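DNA-binding protein HU (Anabaena sp., PDB 1P71) binds and bends DNA as a histone-like homodimer, wrapping the duplex to stabilise it against denaturation, and is essential for heterocyst differentiation. Local coordinates at a contact of chain A with DNA and the interface of chains A and B. Sequence-based numbering; all coordinates share one arbitrary frame. Chains: chain A/B, DNA-binding protein HU.

Contact 1: a contact of chain A with DNA. Residues chain A 61-64, 69. With nucleotides of chain C; nucleotides of chain D.
A:Arg61 meets two thymines through its backbone, at the end of strand 58-61 in the DNA-binding beta-arm of HU. Its amide N donates to O2 of the paired DT15 of chain D, on its minor-groove edge, at 3.0 Å. Its carbonyl O accepts from the Watson-Crick N3 of the unpaired DT5 of chain C at 2.7 Å; the bond is nearly straight (171° at the hydrogen), with the base N-H above the carbonyl plane.

Apolar packing lies at and beside the tip. A:Pro63, the family's conserved proline, lays CB over the face of the DT5 base, 3.6 Å from the ring centre, while CG touches C2 of DT16 of chain D at 3.5 Å. A rigid ring without an N-H suits this place between bases. On strand 68-71, A:Met69 reaches the DT15 sugar with its flexible thioether, CE 3.8 Å from C4'. A:Lys64 bends at chi2 (-64°) and runs alongside the sugar of DG17 of chain D, CE 3.7 Å from C4'.

Within the turn, OD1 of A:Asn62 accepts the A:Lys64 backbone N-H on an in-plane lone pair at 3.2 Å, while ND2 of A:Asn62 lies against C5' of the DT16 sugar. An alanine here would probably leave that N-H without its acceptor, free the turn carrying the proline and lose the sugar packing.

The tip thus grips a paired thymine from its minor groove and an unpaired one, while the proline between DT5 and DT16 is likely to stabilise the DNA bend.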
# COMPACT_ATOMS: atom_id res chain seq x y z
N ARG A 61 -15.77 -20.10 -13.49
CA ARG A 61 -16.89 -20.47 -14.33
C ARG A 61 -17.26 -19.28 -15.19
O ARG A 61 -17.31 -18.15 -14.70
CB ARG A 61 -18.07 -20.87 -13.47
CG ARG A 61 -19.15 -21.65 -14.18
CD ARG A 61 -20.30 -22.02 -13.29
NE ARG A 61 -19.96 -23.14 -12.43
CZ ARG A 61 -19.96 -24.40 -12.82
NH1 ARG A 61 -20.28 -24.72 -14.07
NH2 ARG A 61 -19.64 -25.36 -11.95
N ASN A 62 -17.50 -19.56 -16.47
CA ASN A 62 -17.95 -18.58 -17.46
C ASN A 62 -19.43 -18.21 -17.21
O ASN A 62 -20.29 -19.08 -17.28
CB ASN A 62 -17.77 -19.20 -18.85
CG ASN A 62 -17.77 -18.18 -19.98
OD1 ASN A 62 -18.74 -17.44 -20.17
ND2 ASN A 62 -16.70 -18.17 -20.75
N PRO A 63 -19.74 -16.94 -16.92
CA PRO A 63 -21.11 -16.55 -16.54
C PRO A 63 -22.08 -16.60 -17.70
O PRO A 63 -23.31 -16.69 -17.48
CB PRO A 63 -20.96 -15.11 -16.03
CG PRO A 63 -19.66 -14.66 -16.44
CD PRO A 63 -18.82 -15.78 -16.93
N LYS A 64 -21.55 -16.55 -18.91
CA LYS A 64 -22.36 -16.57 -20.11
C LYS A 64 -22.71 -17.99 -20.54
O LYS A 64 -23.86 -18.27 -20.87
CB LYS A 64 -21.67 -15.79 -21.24
CG LYS A 64 -21.23 -14.38 -20.85
CD LYS A 64 -22.42 -13.47 -20.49
CE LYS A 64 -21.91 -12.23 -19.76
NZ LYS A 64 -22.77 -11.02 -19.97
N MET A 69 -14.00 -23.46 -15.99
CA MET A 69 -12.77 -23.02 -16.62
C MET A 69 -11.64 -22.95 -15.60
O MET A 69 -11.89 -22.98 -14.41
CB MET A 69 -12.98 -21.65 -17.23
CG MET A 69 -13.01 -20.57 -16.17
SD MET A 69 -13.59 -19.18 -16.95
CE MET A 69 -12.00 -18.69 -17.79
P DT C 5 -25.19 -13.58 -10.63
OP1 DT C 5 -26.55 -14.11 -10.35
OP2 DT C 5 -24.18 -13.47 -9.54
O5' DT C 5 -24.49 -14.45 -11.78
C5' DT C 5 -25.17 -15.04 -12.85
C4' DT C 5 -24.74 -16.50 -12.83
O4' DT C 5 -23.34 -16.69 -13.16
C3' DT C 5 -24.90 -17.17 -11.49
O3' DT C 5 -25.50 -18.42 -11.78
C2' DT C 5 -23.48 -17.16 -10.88
C1' DT C 5 -22.64 -17.40 -12.12
N1 DT C 5 -21.31 -16.78 -12.34
C2 DT C 5 -20.33 -17.50 -13.01
O2 DT C 5 -20.48 -18.66 -13.32
N3 DT C 5 -19.16 -16.81 -13.27
C4 DT C 5 -18.92 -15.48 -12.96
O4 DT C 5 -17.87 -14.94 -13.24
C5 DT C 5 -19.99 -14.77 -12.29
C7 DT C 5 -19.87 -13.33 -11.90
C6 DT C 5 -21.12 -15.44 -12.04
P DT D 15 -9.99 -12.76 -14.40
OP1 DT D 15 -8.88 -13.00 -15.33
OP2 DT D 15 -10.65 -11.44 -14.26
O5' DT D 15 -11.13 -13.78 -14.82
C5' DT D 15 -10.82 -15.05 -15.38
C4' DT D 15 -12.11 -15.83 -15.34
O4' DT D 15 -12.63 -15.80 -14.01
C3' DT D 15 -13.25 -15.24 -16.15
O3' DT D 15 -13.16 -15.78 -17.44
C2' DT D 15 -14.48 -15.81 -15.46
C1' DT D 15 -13.96 -16.19 -14.07
N1 DT D 15 -14.69 -15.52 -12.98
C2 DT D 15 -15.34 -16.31 -12.06
O2 DT D 15 -15.31 -17.52 -12.06
N3 DT D 15 -16.00 -15.61 -11.10
C4 DT D 15 -16.10 -14.25 -10.96
O4 DT D 15 -16.74 -13.76 -10.04
C5 DT D 15 -15.42 -13.48 -11.96
C7 DT D 15 -15.46 -11.98 -11.92
C6 DT D 15 -14.75 -14.14 -12.92
P DT D 16 -12.97 -14.93 -18.76
OP1 DT D 16 -12.49 -15.89 -19.77
OP2 DT D 16 -12.27 -13.67 -18.45
O5' DT D 16 -14.46 -14.53 -19.12
C5' DT D 16 -15.34 -15.47 -19.66
C4' DT D 16 -16.52 -14.68 -20.16
O4' DT D 16 -17.10 -14.02 -19.01
C3' DT D 16 -16.18 -13.58 -21.13
O3' DT D 16 -17.15 -13.68 -22.17
C2' DT D 16 -16.29 -12.29 -20.30
C1' DT D 16 -17.36 -12.67 -19.27
N1 DT D 16 -17.27 -11.99 -17.94
C2 DT D 16 -18.40 -11.55 -17.30
O2 DT D 16 -19.53 -11.67 -17.75
N3 DT D 16 -18.17 -10.95 -16.08
C4 DT D 16 -16.93 -10.75 -15.47
O4 DT D 16 -16.82 -10.21 -14.38
C5 DT D 16 -15.79 -11.25 -16.19
C7 DT D 16 -14.39 -11.11 -15.66
C6 DT D 16 -16.02 -11.83 -17.37
P DG D 17 -17.07 -12.86 -23.53
OP1 DG D 17 -17.58 -13.79 -24.56
OP2 DG D 17 -15.77 -12.17 -23.62
O5' DG D 17 -18.14 -11.72 -23.34
C5' DG D 17 -19.52 -11.99 -23.13
C4' DG D 17 -20.08 -10.68 -22.60
O4' DG D 17 -19.53 -10.43 -21.29
C3' DG D 17 -19.71 -9.44 -23.39
O3' DG D 17 -20.88 -8.63 -23.53
C2' DG D 17 -18.66 -8.75 -22.51
C1' DG D 17 -19.28 -9.05 -21.16
N9 DG D 17 -18.46 -8.70 -19.99
C8 DG D 17 -17.08 -8.70 -19.89
N7 DG D 17 -16.64 -8.32 -18.72
C5 DG D 17 -17.79 -8.05 -18.00
C6 DG D 17 -17.93 -7.61 -16.67
O6 DG D 17 -17.04 -7.38 -15.85
N1 DG D 17 -19.27 -7.46 -16.30
C2 DG D 17 -20.34 -7.71 -17.12
N2 DG D 17 -21.54 -7.51 -16.58
N3 DG D 17 -20.22 -8.13 -18.37
C4 DG D 17 -18.92 -8.28 -18.75

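Contact 2: the interface of chains A and B. Residues chain A 29, 32-33, 36-37, 77; chain B 46-47, 81, 85, 88.
The body of the HU dimer closes here, where helix 18-37 and strand 74-81 of chain A meet the B:Phe47 loop, strand 74-81 and helix 83-89 of chain B, and two phenyl rings fill the seam. B:Phe85 is held on both faces: A:Ile33 sets CG1 over the ring centre, 3.6 Å from it, and A:Pro77 brings CB to the opposite face, offset toward the rim. A:Pro77 CG also touches B:Ala81 CB at 3.5 Å. A:Val36 closes the edge with its CB in the ring plane. A flat aromatic suits this slot between a branched side chain and a stiff proline.

B:Phe47 points CG anti to its backbone N (chi1 -179°), which carries the ring across to helix 18-37. A:Leu29 crosses it at about a right angle, CD2 over one face, 3.9 Å from the ring centre, and A:Ile32 meets the edge in plane, CG2 3.7 Å from CE1. A:Ile33 slides past toward B:Gly46, filling the angle between both rings. An alanine in place of B:Phe47 would probably open a gap beside A:Leu29 and A:Ile32 and leave A:Ile33 less firmly wedged.

No polar bond crosses this patch. At its rim, A:Ser37 OG donates to A:Ile33 O at 2.5 Å, and B:Lys88 CB packs 3.2 Å from that same OG.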
# COMPACT_ATOMS: atom_id res chain seq x y z
N LEU A 29 7.33 5.75 -5.71
CA LEU A 29 6.31 4.83 -6.20
C LEU A 29 6.82 3.99 -7.36
O LEU A 29 6.52 2.80 -7.43
CB LEU A 29 5.06 5.59 -6.63
CG LEU A 29 4.48 6.59 -5.61
CD1 LEU A 29 3.36 7.39 -6.25
CD2 LEU A 29 4.04 5.90 -4.33
N ILE A 32 9.09 1.35 -5.82
CA ILE A 32 8.35 0.31 -5.14
C ILE A 32 7.84 -0.73 -6.14
O ILE A 32 8.01 -1.93 -5.92
CB ILE A 32 7.17 0.91 -4.33
CG1 ILE A 32 7.70 1.69 -3.13
CG2 ILE A 32 6.23 -0.22 -3.88
CD1 ILE A 32 6.63 2.62 -2.45
N ILE A 33 7.22 -0.27 -7.22
CA ILE A 33 6.69 -1.15 -8.27
C ILE A 33 7.80 -2.02 -8.87
O ILE A 33 7.60 -3.21 -9.11
CB ILE A 33 5.98 -0.29 -9.35
CG1 ILE A 33 4.67 0.29 -8.81
CG2 ILE A 33 5.74 -1.06 -10.62
CD1 ILE A 33 4.07 1.38 -9.70
N VAL A 36 9.04 -4.68 -6.17
CA VAL A 36 8.02 -5.72 -6.02
C VAL A 36 7.98 -6.64 -7.26
O VAL A 36 7.93 -7.86 -7.13
CB VAL A 36 6.64 -5.13 -5.64
CG1 VAL A 36 5.50 -6.20 -5.79
CG2 VAL A 36 6.69 -4.55 -4.22
N SER A 37 8.02 -6.04 -8.45
CA SER A 37 8.00 -6.77 -9.73
C SER A 37 9.15 -7.76 -9.94
O SER A 37 9.00 -8.75 -10.68
CB SER A 37 7.90 -5.79 -10.92
OG SER A 37 6.74 -4.95 -10.74
N PRO A 77 0.58 -8.01 -6.66
CA PRO A 77 1.15 -7.17 -5.60
C PRO A 77 0.27 -7.22 -4.33
O PRO A 77 -0.96 -7.37 -4.43
CB PRO A 77 1.18 -5.78 -6.25
CG PRO A 77 0.18 -5.82 -7.35
CD PRO A 77 -0.01 -7.22 -7.76
N GLY B 46 -0.89 5.69 -11.64
CA GLY B 46 0.28 4.88 -11.90
C GLY B 46 0.81 4.07 -10.73
O GLY B 46 1.88 3.49 -10.86
N PHE B 47 0.09 4.02 -9.60
CA PHE B 47 0.52 3.19 -8.47
C PHE B 47 -0.64 2.38 -7.83
O PHE B 47 -0.59 1.15 -7.79
CB PHE B 47 1.28 4.03 -7.45
CG PHE B 47 1.80 3.25 -6.27
CD1 PHE B 47 2.94 2.49 -6.36
CD2 PHE B 47 1.14 3.31 -5.03
CE1 PHE B 47 3.43 1.78 -5.25
CE2 PHE B 47 1.62 2.60 -3.92
CZ PHE B 47 2.76 1.82 -4.05
N ALA B 81 -3.89 -2.09 -5.86
CA ALA B 81 -2.81 -1.80 -6.79
C ALA B 81 -3.39 -1.35 -8.11
O ALA B 81 -4.39 -1.89 -8.55
CB ALA B 81 -1.96 -3.03 -6.99
N PHE B 85 0.96 -1.30 -11.96
CA PHE B 85 1.55 -2.15 -10.92
C PHE B 85 1.21 -3.63 -11.11
O PHE B 85 2.08 -4.50 -11.01
CB PHE B 85 1.04 -1.67 -9.56
CG PHE B 85 1.92 -2.03 -8.41
CD1 PHE B 85 2.93 -3.00 -8.55
CD2 PHE B 85 1.75 -1.42 -7.18
CE1 PHE B 85 3.74 -3.34 -7.48
CE2 PHE B 85 2.57 -1.77 -6.10
CZ PHE B 85 3.57 -2.73 -6.27
N LYS B 88 2.97 -5.01 -14.21
CA LYS B 88 4.43 -5.15 -14.06
C LYS B 88 4.77 -6.45 -13.34
O LYS B 88 5.71 -7.16 -13.71
CB LYS B 88 5.06 -3.95 -13.34
CG LYS B 88 5.09 -2.63 -14.13
CD LYS B 88 5.85 -2.76 -15.44
CE LYS B 88 7.31 -2.31 -15.32
NZ LYS B 88 7.49 -0.89 -14.86

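Contact 3: the interface of chains A and B. Residues chain A 1, 6, 9-10, 25; chain B 28, 31-32, 35, 44.
A:Leu6 and B:Thr31 slide past each other in opposite directions where helix 3-14 of chain A packs on helix 18-37 of chain B. The tight part lies along this helix pair. A:Val10 presses CG2 onto the backbone of B:Ala28, 3.5 Å from its CA, an approach that the small alanine permits. A:Leu6, with CG anti to its backbone N (chi1 177°), sends its fork across the boundary: CD1 rests on B:Thr31 CB at 3.7 Å, while CD2 meets CD2 of B:Leu44 at 3.8 Å where the two side chains cross. The branched end of leucine thus serves two elements at once, the helix and strand 42-44.

B:Thr31 turns its methyl toward A:Leu6 and A:Met1, CG2 standing anti to the backbone N (chi1 -63° for OG1). The unbranched A:Met1 crosses it at about a right angle, bent at chi3, and brings CE to 3.6 Å from CG2.

Packing is looser around this centre. A:Leu25 CD1 stands 4.0 Å from B:Ala28 CB, A:Leu6 CD2 is 4.1 Å from B:Ile32 CD1, and B:Ala35 CB comes no nearer than 4.3 Å to A:Met1 SD. No polar pair joins the residues described here.

Such apolar fitting ties the amino-terminal helix of one subunit to the long helix of its partner, contributing to the hold of the HU homodimer.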
# COMPACT_ATOMS: atom_id res chain seq x y z
N MET A 1 -8.01 12.44 -1.71
CA MET A 1 -6.66 13.00 -1.98
C MET A 1 -6.09 12.31 -3.21
O MET A 1 -6.01 11.09 -3.24
CB MET A 1 -5.74 12.76 -0.79
CG MET A 1 -4.47 13.54 -0.85
SD MET A 1 -3.44 13.19 0.57
CE MET A 1 -4.01 14.57 1.69
N LEU A 6 -1.53 15.32 -2.43
CA LEU A 6 -0.51 14.73 -1.57
C LEU A 6 0.80 15.49 -1.69
O LEU A 6 1.42 15.80 -0.68
CB LEU A 6 -0.30 13.23 -1.89
CG LEU A 6 0.79 12.47 -1.11
CD1 LEU A 6 0.50 12.46 0.38
CD2 LEU A 6 0.97 11.04 -1.61
N ALA A 9 0.52 18.80 0.25
CA ALA A 9 0.68 18.58 1.69
C ALA A 9 2.12 18.24 2.07
O ALA A 9 2.62 18.70 3.10
CB ALA A 9 -0.27 17.46 2.14
N VAL A 10 2.77 17.44 1.21
CA VAL A 10 4.15 17.01 1.45
C VAL A 10 5.14 18.17 1.33
O VAL A 10 5.95 18.43 2.23
CB VAL A 10 4.55 15.86 0.50
CG1 VAL A 10 6.03 15.55 0.62
CG2 VAL A 10 3.73 14.62 0.81
N LEU A 25 8.34 11.86 -4.80
CA LEU A 25 7.23 10.91 -4.66
C LEU A 25 7.10 9.98 -5.88
O LEU A 25 6.93 8.77 -5.71
CB LEU A 25 5.91 11.63 -4.33
CG LEU A 25 4.68 10.72 -4.23
CD1 LEU A 25 4.68 9.88 -2.91
CD2 LEU A 25 3.37 11.51 -4.39
N ALA B 28 4.98 12.10 3.13
CA ALA B 28 4.00 11.44 2.28
C ALA B 28 3.28 10.28 2.97
O ALA B 28 2.06 10.15 2.84
CB ALA B 28 4.68 10.99 0.97
N THR B 31 0.99 11.57 5.77
CA THR B 31 -0.18 12.19 5.13
C THR B 31 -1.18 11.14 4.63
O THR B 31 -2.38 11.26 4.88
CB THR B 31 0.24 13.15 3.99
OG1 THR B 31 1.02 14.24 4.53
CG2 THR B 31 -0.98 13.88 3.44
N ILE B 32 -0.68 10.10 3.95
CA ILE B 32 -1.55 9.01 3.54
C ILE B 32 -2.27 8.38 4.75
O ILE B 32 -3.48 8.19 4.71
CB ILE B 32 -0.77 7.91 2.73
CG1 ILE B 32 -0.45 8.39 1.31
CG2 ILE B 32 -1.60 6.69 2.63
CD1 ILE B 32 0.77 7.65 0.63
N ALA B 35 -4.89 10.82 6.06
CA ALA B 35 -5.97 10.89 5.10
C ALA B 35 -6.87 9.67 5.22
O ALA B 35 -8.10 9.79 5.31
CB ALA B 35 -5.40 11.02 3.68
N LEU B 44 -3.39 7.41 -6.30
CA LEU B 44 -2.14 7.81 -6.95
C LEU B 44 -2.02 7.19 -8.34
O LEU B 44 -1.72 6.00 -8.47
CB LEU B 44 -0.93 7.43 -6.08
CG LEU B 44 -1.04 7.80 -4.60
CD1 LEU B 44 -0.02 7.05 -3.77
CD2 LEU B 44 -0.90 9.31 -4.38

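Contact 4: the interface of chains A and B. Residues chain A 24, 27-28, 31-32; chain B 6, 9-10, 13, 25.
B:Lys13 and A:Thr31 are brought together by an extended chain and a turned hydroxyl. B:Lys13 stays extended beyond CG, with chi4 near -173°, an extension that lets NZ cross from helix 3-14 to helix 18-37 of chain A. In A:Thr31, OG1 is anti to the carbonyl carbon and beside the backbone N (chi1 -62°), placing the hydroxyl toward the lysine and the preceding helical turn.

The amine nitrogen NZ of B:Lys13 donates to A:Thr31 OG1 at 2.8 Å, and OG1 itself donates to A:Ala27 O at 2.7 Å. The hydroxyl is therefore both acceptor and donor, its hydrogen turned back to its own helix, and a positive charge on the lysine would probably polarise it further. Threonine suits the place because its other branch is apolar: CG2 packs against B:Leu6 CD1 at 3.6 Å.

B:Val10 supplies the close packing. Its two methyls lie along one side of the helix, CG2 3.4 Å from A:Ala28 CA, while CG1 crowds A:Val24 CG1 at 3.3 Å, closer than ordinary van der Waals contact. Alanines at A:Ala27 and A:Ala28 let the valine settle this low; A:Ala27 CB also meets the lysine's aliphatic root, 3.9 Å from B:Lys13 CB.

Here the helix pair gains a polar clasp beside an apolar seam, which adds to the hold between the two HU subunits.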
# COMPACT_ATOMS: atom_id res chain seq x y z
N VAL A 24 10.32 13.48 -6.00
CA VAL A 24 10.71 12.44 -5.05
C VAL A 24 9.58 11.40 -4.86
O VAL A 24 9.83 10.19 -4.81
CB VAL A 24 11.16 13.05 -3.69
CG1 VAL A 24 11.45 11.95 -2.66
CG2 VAL A 24 12.37 13.95 -3.87
N ALA A 27 9.38 9.05 -8.07
CA ALA A 27 10.48 8.09 -8.05
C ALA A 27 10.28 7.01 -6.99
O ALA A 27 10.68 5.87 -7.20
CB ALA A 27 11.80 8.79 -7.85
N ALA A 28 9.68 7.36 -5.85
CA ALA A 28 9.45 6.43 -4.74
C ALA A 28 8.45 5.34 -5.12
O ALA A 28 8.71 4.15 -4.92
CB ALA A 28 8.98 7.18 -3.49
N THR A 31 9.92 3.12 -7.89
CA THR A 31 10.86 2.21 -7.25
C THR A 31 10.19 1.06 -6.53
O THR A 31 10.65 -0.08 -6.62
CB THR A 31 11.76 2.97 -6.26
OG1 THR A 31 12.53 3.95 -6.97
CG2 THR A 31 12.84 2.03 -5.65
N ILE A 32 9.09 1.35 -5.82
CA ILE A 32 8.35 0.31 -5.14
C ILE A 32 7.84 -0.73 -6.14
O ILE A 32 8.01 -1.93 -5.92
CB ILE A 32 7.17 0.91 -4.33
CG1 ILE A 32 7.70 1.69 -3.13
CG2 ILE A 32 6.23 -0.22 -3.88
CD1 ILE A 32 6.63 2.62 -2.45
N LEU B 6 15.07 2.65 0.28
CA LEU B 6 14.19 3.32 -0.68
C LEU B 6 14.57 4.80 -0.84
O LEU B 6 14.63 5.32 -1.96
CB LEU B 6 12.71 3.17 -0.29
CG LEU B 6 11.65 3.95 -1.10
CD1 LEU B 6 11.68 3.61 -2.58
CD2 LEU B 6 10.27 3.69 -0.54
N ALA B 9 17.61 5.28 -2.93
CA ALA B 9 17.32 5.04 -4.35
C ALA B 9 16.62 6.23 -4.99
O ALA B 9 16.83 6.53 -6.17
CB ALA B 9 16.47 3.76 -4.51
N VAL B 10 15.80 6.91 -4.19
CA VAL B 10 14.98 8.03 -4.65
C VAL B 10 15.70 9.40 -4.62
O VAL B 10 15.35 10.31 -5.39
CB VAL B 10 13.67 8.10 -3.88
CG1 VAL B 10 12.93 9.39 -4.18
CG2 VAL B 10 12.79 6.91 -4.23
N LYS B 13 17.46 9.15 -8.25
CA LYS B 13 16.59 9.35 -9.42
C LYS B 13 16.08 10.79 -9.57
O LYS B 13 15.95 11.28 -10.71
CB LYS B 13 15.40 8.37 -9.37
CG LYS B 13 15.68 6.94 -9.91
CD LYS B 13 14.61 5.94 -9.42
CE LYS B 13 15.09 4.48 -9.59
NZ LYS B 13 14.00 3.46 -9.29
N LEU B 25 9.52 11.53 1.76
CA LEU B 25 8.90 10.21 1.92
C LEU B 25 8.14 10.13 3.24
O LEU B 25 6.96 9.76 3.24
CB LEU B 25 9.91 9.06 1.78
CG LEU B 25 9.31 7.65 1.89
CD1 LEU B 25 8.18 7.41 0.88
CD2 LEU B 25 10.39 6.56 1.78

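Contacts 2, 3 and 4 lie together in the dimer body, whereas contact 1 stands apart at the arm tip: its C-alpha centre is about 29 Å from that of contact 2, 40 Å from contact 3 and 42 Å from contact 4. Contacts 2 and 4, about 12 Å apart, share A:Ile32, and helix 18-37 runs through all three body contacts. Contacts 2 and 3 are about 17 Å apart. Contacts 3 and 4, 15 Å apart, are largely two-fold counterparts, each joining helix 3-14 of one subunit to helix 18-37 of the other. Dimerisation thus builds a compact base from which the arms reach the DNA.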